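Local coordinates for protein Pre-mRNA-splicing factor 38 (Chaetomium thermophilum, PDB 5F5T) that is probably required for pre-mRNA splicing as a member of the PRP38 family of spliceosomal proteins, at residues F88-D102 against Y118-R131. Sequence-based numbering, arbitrary orientation.
Sequences FLCLAFKLLQLAPGD and YLRALAAFYIRLTR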
loop_
_atom_site.group_PDB
_atom_site.type_symbol
_atom_site.label_atom_id
_atom_site.label_comp_id
_atom_site.label_asym_id
_atom_site.label_seq_id
_atom_site.Cartn_x
_atom_site.Cartn_y
_atom_site.Cartn_z
ATOM N N PHE A 88 -3.970 -14.523 -3.925
ATOM C CA PHE A 88 -4.160 -13.188 -3.376
ATOM C C PHE A 88 -4.570 -12.194 -4.463
ATOM O O PHE A 88 -5.554 -11.459 -4.313
ATOM C CB PHE A 88 -2.876 -12.741 -2.677
ATOM C CG PHE A 88 -2.947 -11.367 -2.080
ATOM C CD1 PHE A 88 -3.498 -11.171 -0.827
ATOM C CD2 PHE A 88 -2.409 -10.278 -2.747
ATOM C CE1 PHE A 88 -3.548 -9.912 -0.268
ATOM C CE2 PHE A 88 -2.455 -9.015 -2.189
ATOM C CZ PHE A 88 -3.025 -8.832 -0.948
ATOM N N LEU A 89 -3.822 -12.191 -5.563
ATOM C CA LEU A 89 -4.103 -11.296 -6.679
ATOM C C LEU A 89 -5.452 -11.610 -7.310
ATOM O O LEU A 89 -6.232 -10.704 -7.615
ATOM C CB LEU A 89 -3.007 -11.390 -7.736
ATOM C CG LEU A 89 -3.116 -10.384 -8.881
ATOM C CD1 LEU A 89 -3.189 -8.970 -8.336
ATOM C CD2 LEU A 89 -1.939 -10.530 -9.828
ATOM N N CYS A 90 -5.730 -12.900 -7.484
ATOM C CA CYS A 90 -6.982 -13.337 -8.084
ATOM C C CYS A 90 -8.166 -12.863 -7.260
ATOM O O CYS A 90 -9.167 -12.395 -7.802
ATOM C CB CYS A 90 -7.016 -14.860 -8.211
ATOM S SG CYS A 90 -5.789 -15.537 -9.343
ATOM N N LEU A 91 -8.040 -12.978 -5.944
ATOM C CA LEU A 91 -9.092 -12.541 -5.042
ATOM C C LEU A 91 -9.227 -11.029 -5.061
ATOM O O LEU A 91 -10.329 -10.503 -4.926
ATOM C CB LEU A 91 -8.825 -13.041 -3.622
ATOM C CG LEU A 91 -9.081 -14.540 -3.468
ATOM C CD1 LEU A 91 -8.772 -15.020 -2.062
ATOM C CD2 LEU A 91 -10.526 -14.849 -3.831
ATOM N N ALA A 92 -8.113 -10.327 -5.244
ATOM C CA ALA A 92 -8.177 -8.877 -5.394
ATOM C C ALA A 92 -8.993 -8.517 -6.633
ATOM O O ALA A 92 -9.847 -7.629 -6.592
ATOM C CB ALA A 92 -6.785 -8.284 -5.482
ATOM N N PHE A 93 -8.734 -9.224 -7.728
ATOM C CA PHE A 93 -9.448 -8.980 -8.975
ATOM C C PHE A 93 -10.925 -9.284 -8.803
ATOM O O PHE A 93 -11.788 -8.550 -9.296
ATOM C CB PHE A 93 -8.865 -9.824 -10.109
ATOM C CG PHE A 93 -9.479 -9.540 -11.451
ATOM C CD1 PHE A 93 -9.237 -8.339 -12.100
ATOM C CD2 PHE A 93 -10.297 -10.474 -12.064
ATOM C CE1 PHE A 93 -9.803 -8.074 -13.337
ATOM C CE2 PHE A 93 -10.867 -10.216 -13.301
ATOM C CZ PHE A 93 -10.617 -9.013 -13.937
ATOM N N LYS A 94 -11.213 -10.358 -8.078
ATOM C CA LYS A 94 -12.593 -10.715 -7.796
ATOM C C LYS A 94 -13.278 -9.637 -6.970
ATOM O O LYS A 94 -14.446 -9.346 -7.182
ATOM C CB LYS A 94 -12.668 -12.051 -7.065
ATOM C CG LYS A 94 -14.088 -12.532 -6.826
ATOM C CD LYS A 94 -14.928 -12.419 -8.087
ATOM C CE LYS A 94 -15.059 -13.756 -8.791
ATOM N NZ LYS A 94 -16.230 -13.788 -9.713
ATOM N N LEU A 95 -12.545 -9.036 -6.042
ATOM C CA LEU A 95 -13.085 -7.942 -5.249
ATOM C C LEU A 95 -13.384 -6.752 -6.152
ATOM O O LEU A 95 -14.392 -6.068 -5.976
ATOM C CB LEU A 95 -12.118 -7.544 -4.137
ATOM C CG LEU A 95 -12.266 -8.321 -2.826
ATOM C CD1 LEU A 95 -11.290 -7.796 -1.792
ATOM C CD2 LEU A 95 -13.693 -8.264 -2.304
ATOM N N LEU A 96 -12.506 -6.512 -7.120
ATOM C CA LEU A 96 -12.749 -5.470 -8.111
ATOM C C LEU A 96 -14.048 -5.753 -8.859
ATOM O O LEU A 96 -14.827 -4.843 -9.137
ATOM C CB LEU A 96 -11.584 -5.371 -9.097
ATOM C CG LEU A 96 -10.287 -4.750 -8.581
ATOM C CD1 LEU A 96 -9.207 -4.819 -9.648
ATOM C CD2 LEU A 96 -10.519 -3.315 -8.145
ATOM N N GLN A 97 -14.280 -7.024 -9.168
ATOM C CA GLN A 97 -15.513 -7.446 -9.830
ATOM C C GLN A 97 -16.749 -7.203 -8.961
ATOM O O GLN A 97 -17.739 -6.632 -9.415
ATOM C CB GLN A 97 -15.420 -8.927 -10.208
ATOM C CG GLN A 97 -16.390 -9.364 -11.281
ATOM C CD GLN A 97 -16.316 -10.853 -11.550
ATOM O OE1 GLN A 97 -15.282 -11.482 -11.328
ATOM N NE2 GLN A 97 -17.415 -11.425 -12.030
ATOM N N LEU A 98 -16.672 -7.640 -7.710
ATOM C CA LEU A 98 -17.791 -7.589 -6.779
ATOM C C LEU A 98 -18.093 -6.179 -6.300
ATOM O O LEU A 98 -19.216 -5.887 -5.887
ATOM C CB LEU A 98 -17.506 -8.483 -5.570
ATOM C CG LEU A 98 -17.333 -9.978 -5.834
ATOM C CD1 LEU A 98 -17.196 -10.724 -4.518
ATOM C CD2 LEU A 98 -18.524 -10.502 -6.622
ATOM N N ALA A 99 -17.082 -5.317 -6.350
ATOM C CA ALA A 99 -17.208 -3.924 -5.920
ATOM C C ALA A 99 -17.870 -3.784 -4.549
ATOM O O ALA A 99 -18.923 -3.158 -4.436
ATOM C CB ALA A 99 -17.982 -3.125 -6.959
ATOM N N PRO A 100 -17.266 -4.377 -3.506
ATOM C CA PRO A 100 -17.917 -4.400 -2.193
ATOM C C PRO A 100 -18.031 -3.004 -1.593
ATOM O O PRO A 100 -17.247 -2.118 -1.944
ATOM C CB PRO A 100 -16.986 -5.282 -1.360
ATOM C CG PRO A 100 -15.644 -5.067 -1.974
ATOM C CD PRO A 100 -15.904 -4.939 -3.449
ATOM N N GLY A 101 -18.983 -2.821 -0.682
ATOM C CA GLY A 101 -19.245 -1.519 -0.103
ATOM C C GLY A 101 -18.458 -1.301 1.174
ATOM O O GLY A 101 -17.711 -2.177 1.607
ATOM N N ASP A 102 -18.624 -0.127 1.774
ATOM C CA ASP A 102 -17.818 0.276 2.922
ATOM C C ASP A 102 -18.009 -0.640 4.126
ATOM O O ASP A 102 -17.074 -0.860 4.889
ATOM C CB ASP A 102 -18.141 1.722 3.309
ATOM C CG ASP A 102 -17.484 2.731 2.387
ATOM O OD1 ASP A 102 -17.140 2.359 1.244
ATOM O OD2 ASP A 102 -17.322 3.899 2.799
ATOM N N TYR A 118 -3.920 -11.947 6.274
ATOM C CA TYR A 118 -3.961 -11.857 4.813
ATOM C C TYR A 118 -5.269 -11.217 4.337
ATOM O O TYR A 118 -5.314 -10.594 3.278
ATOM C CB TYR A 118 -3.754 -13.234 4.178
ATOM C CG TYR A 118 -2.315 -13.680 4.275
ATOM C CD1 TYR A 118 -1.332 -13.069 3.511
ATOM C CD2 TYR A 118 -1.929 -14.666 5.176
ATOM C CE1 TYR A 118 -0.009 -13.446 3.613
ATOM C CE2 TYR A 118 -0.601 -15.049 5.290
ATOM C CZ TYR A 118 0.352 -14.434 4.503
ATOM O OH TYR A 118 1.672 -14.804 4.605
ATOM N N LEU A 119 -6.331 -11.359 5.123
ATOM C CA LEU A 119 -7.579 -10.674 4.807
ATOM C C LEU A 119 -7.374 -9.162 4.917
ATOM O O LEU A 119 -7.883 -8.394 4.096
ATOM C CB LEU A 119 -8.710 -11.127 5.730
ATOM C CG LEU A 119 -10.077 -10.508 5.434
ATOM C CD1 LEU A 119 -10.424 -10.692 3.958
ATOM C CD2 LEU A 119 -11.146 -11.132 6.307
ATOM N N ARG A 120 -6.631 -8.740 5.939
ATOM C CA ARG A 120 -6.302 -7.327 6.110
ATOM C C ARG A 120 -5.415 -6.840 4.981
ATOM O O ARG A 120 -5.561 -5.714 4.508
ATOM C CB ARG A 120 -5.620 -7.075 7.461
ATOM C CG ARG A 120 -5.119 -5.647 7.624
ATOM C CD ARG A 120 -4.792 -5.285 9.062
ATOM N NE ARG A 120 -5.902 -5.582 9.959
ATOM C CZ ARG A 120 -5.855 -5.453 11.279
ATOM N NH1 ARG A 120 -6.922 -5.750 12.007
ATOM N NH2 ARG A 120 -4.745 -5.030 11.874
ATOM N N ALA A 121 -4.480 -7.688 4.563
ATOM C CA ALA A 121 -3.590 -7.338 3.462
ATOM C C ALA A 121 -4.386 -7.138 2.176
ATOM O O ALA A 121 -4.174 -6.169 1.446
ATOM C CB ALA A 121 -2.537 -8.409 3.270
ATOM N N LEU A 122 -5.327 -8.047 1.931
ATOM C CA LEU A 122 -6.186 -7.974 0.760
ATOM C C LEU A 122 -7.038 -6.719 0.789
ATOM O O LEU A 122 -7.109 -5.986 -0.196
ATOM C CB LEU A 122 -7.092 -9.204 0.681
ATOM C CG LEU A 122 -7.980 -9.289 -0.564
ATOM C CD1 LEU A 122 -7.154 -9.058 -1.825
ATOM C CD2 LEU A 122 -8.743 -10.605 -0.636
ATOM N N ALA A 123 -7.660 -6.461 1.935
ATOM C CA ALA A 123 -8.528 -5.300 2.088
ATOM C C ALA A 123 -7.744 -4.010 1.892
ATOM O O ALA A 123 -8.213 -3.088 1.234
ATOM C CB ALA A 123 -9.204 -5.315 3.448
ATOM N N ALA A 124 -6.547 -3.949 2.464
ATOM C CA ALA A 124 -5.700 -2.774 2.330
ATOM C C ALA A 124 -5.308 -2.565 0.871
ATOM O O ALA A 124 -5.322 -1.439 0.372
ATOM C CB ALA A 124 -4.468 -2.905 3.199
ATOM N N PHE A 125 -4.975 -3.660 0.192
ATOM C CA PHE A 125 -4.619 -3.612 -1.223
ATOM C C PHE A 125 -5.779 -3.030 -2.026
ATOM O O PHE A 125 -5.610 -2.070 -2.784
ATOM C CB PHE A 125 -4.266 -5.013 -1.728
ATOM C CG PHE A 125 -3.717 -5.046 -3.132
ATOM C CD1 PHE A 125 -2.882 -4.046 -3.597
ATOM C CD2 PHE A 125 -4.037 -6.092 -3.985
ATOM C CE1 PHE A 125 -2.376 -4.087 -4.887
ATOM C CE2 PHE A 125 -3.536 -6.137 -5.275
ATOM C CZ PHE A 125 -2.703 -5.133 -5.727
ATOM N N TYR A 126 -6.968 -3.584 -1.804
ATOM C CA TYR A 126 -8.167 -3.166 -2.515
ATOM C C TYR A 126 -8.488 -1.700 -2.249
ATOM O O TYR A 126 -8.911 -0.971 -3.148
ATOM C CB TYR A 126 -9.354 -4.048 -2.118
ATOM C CG TYR A 126 -10.617 -3.726 -2.879
ATOM C CD1 TYR A 126 -10.811 -4.200 -4.168
ATOM C CD2 TYR A 126 -11.611 -2.939 -2.314
ATOM C CE1 TYR A 126 -11.960 -3.903 -4.872
ATOM C CE2 TYR A 126 -12.764 -2.638 -3.009
ATOM C CZ TYR A 126 -12.933 -3.122 -4.288
ATOM O OH TYR A 126 -14.081 -2.822 -4.987
ATOM N N ILE A 127 -8.296 -1.277 -1.003
ATOM C CA ILE A 127 -8.533 0.106 -0.625
ATOM C C ILE A 127 -7.573 1.027 -1.372
ATOM O O ILE A 127 -7.985 2.052 -1.914
ATOM C CB ILE A 127 -8.386 0.311 0.893
ATOM C CG1 ILE A 127 -9.589 -0.295 1.621
ATOM C CG2 ILE A 127 -8.258 1.793 1.228
ATOM C CD1 ILE A 127 -9.591 -0.058 3.117
ATOM N N ARG A 128 -6.302 0.644 -1.425
ATOM C CA ARG A 128 -5.305 1.430 -2.146
ATOM C C ARG A 128 -5.674 1.532 -3.624
ATOM O O ARG A 128 -5.454 2.561 -4.266
ATOM C CB ARG A 128 -3.911 0.820 -1.987
ATOM C CG ARG A 128 -2.851 1.471 -2.863
ATOM C CD ARG A 128 -2.552 2.878 -2.362
ATOM N NE ARG A 128 -1.529 3.563 -3.149
ATOM C CZ ARG A 128 -1.726 4.090 -4.354
ATOM N NH1 ARG A 128 -2.915 4.010 -4.934
ATOM N NH2 ARG A 128 -0.728 4.689 -4.982
ATOM N N LEU A 129 -6.229 0.450 -4.156
ATOM C CA LEU A 129 -6.654 0.416 -5.549
ATOM C C LEU A 129 -7.867 1.299 -5.848
ATOM O O LEU A 129 -7.923 1.930 -6.903
ATOM C CB LEU A 129 -6.962 -1.021 -5.969
ATOM C CG LEU A 129 -5.768 -1.975 -6.020
ATOM C CD1 LEU A 129 -6.224 -3.371 -6.424
ATOM C CD2 LEU A 129 -4.696 -1.455 -6.962
ATOM N N THR A 130 -8.839 1.336 -4.937
ATOM C CA THR A 130 -10.152 1.898 -5.269
ATOM C C THR A 130 -10.585 3.170 -4.536
ATOM O O THR A 130 -11.651 3.708 -4.826
ATOM C CB THR A 130 -11.258 0.854 -5.016
ATOM O OG1 THR A 130 -11.322 0.562 -3.613
ATOM C CG2 THR A 130 -10.975 -0.421 -5.788
ATOM N N ARG A 131 -9.772 3.660 -3.607
ATOM C CA ARG A 131 -10.217 4.733 -2.718
ATOM C C ARG A 131 -9.435 6.022 -2.928
ATOM O O ARG A 131 -8.279 5.981 -3.329
ATOM C CB ARG A 131 -10.096 4.298 -1.255
ATOM C CG ARG A 131 -11.424 4.056 -0.564
ATOM C CD ARG A 131 -12.155 2.910 -1.218
ATOM N NE ARG A 131 -13.486 2.704 -0.657
ATOM C CZ ARG A 131 -14.344 1.798 -1.112
ATOM N NH1 ARG A 131 -14.002 1.021 -2.132
ATOM N NH2 ARG A 131 -15.539 1.667 -0.550
HETATM O O HOH W 1 -14.587 -2.347 -7.357
#
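Phe-88 and Leu-122 interlock as mutual knobs where helix 88-98 crosses helix 118-130 at -51°, the axes 10.1 Å apart. The Phe-88 ring, its CG swung anti to the backbone N (chi1 179°), enters the hole formed by Tyr-118, Ala-121, Leu-122 and Phe-125. Leu-122 CD1 lies over one face of this ring, near the rim, while the carbonyl oxygens of Tyr-118 and Ala-121 stand at its edge. Leu-122 in turn fits among Phe-88, Leu-91, Ala-92 and Leu-95; its CD1 is 3.8 Å from Ala-92 CB, and its tip meets that of Leu-95. The rings of Phe-88 and Phe-125 are nearly parallel (22°) but slid apart, with little overlap, and Ala-92 CB touches Phe-125 CD2.

Further along, Tyr-126 reaches the C-terminal end of helix 88-98. Leu-95 CB lies 3.6 Å from its CD1, the Leu-96 side chain crosses that of Tyr-126 obliquely with CD2 nearest CE1, and Pro-100 CD approaches its hydroxyl end. Thr-130 CG2, from its own helix, lies over one ring face and also meets Leu-96 CD2.

Polar links gather at this end. A water joins Tyr-126 OH (2.5 Å) to the carbonyl oxygen of Leu-96, to which it donates. A phenylalanine in place of Tyr-126 would probably leave this water without its link to helix 118-130. Arg-131 NH2 makes a salt bridge to Asp-102 OD1 (2.5 Å), with the oxygen in the guanidinium plane, while Arg-131 NH1 donates to Thr-130 OG1, so that both terminal nitrogens are engaged, the bond to Asp-102 being the more bent.

Helix 102-115 connects the two segments and packs Leu-105 against Tyr-126 and Arg-131. Two reciprocal knobs-into-holes, both knobs from the N-terminal halves of their helices, thus mark an oblique helix crossing in the buried helical core of this PRP38-family protein.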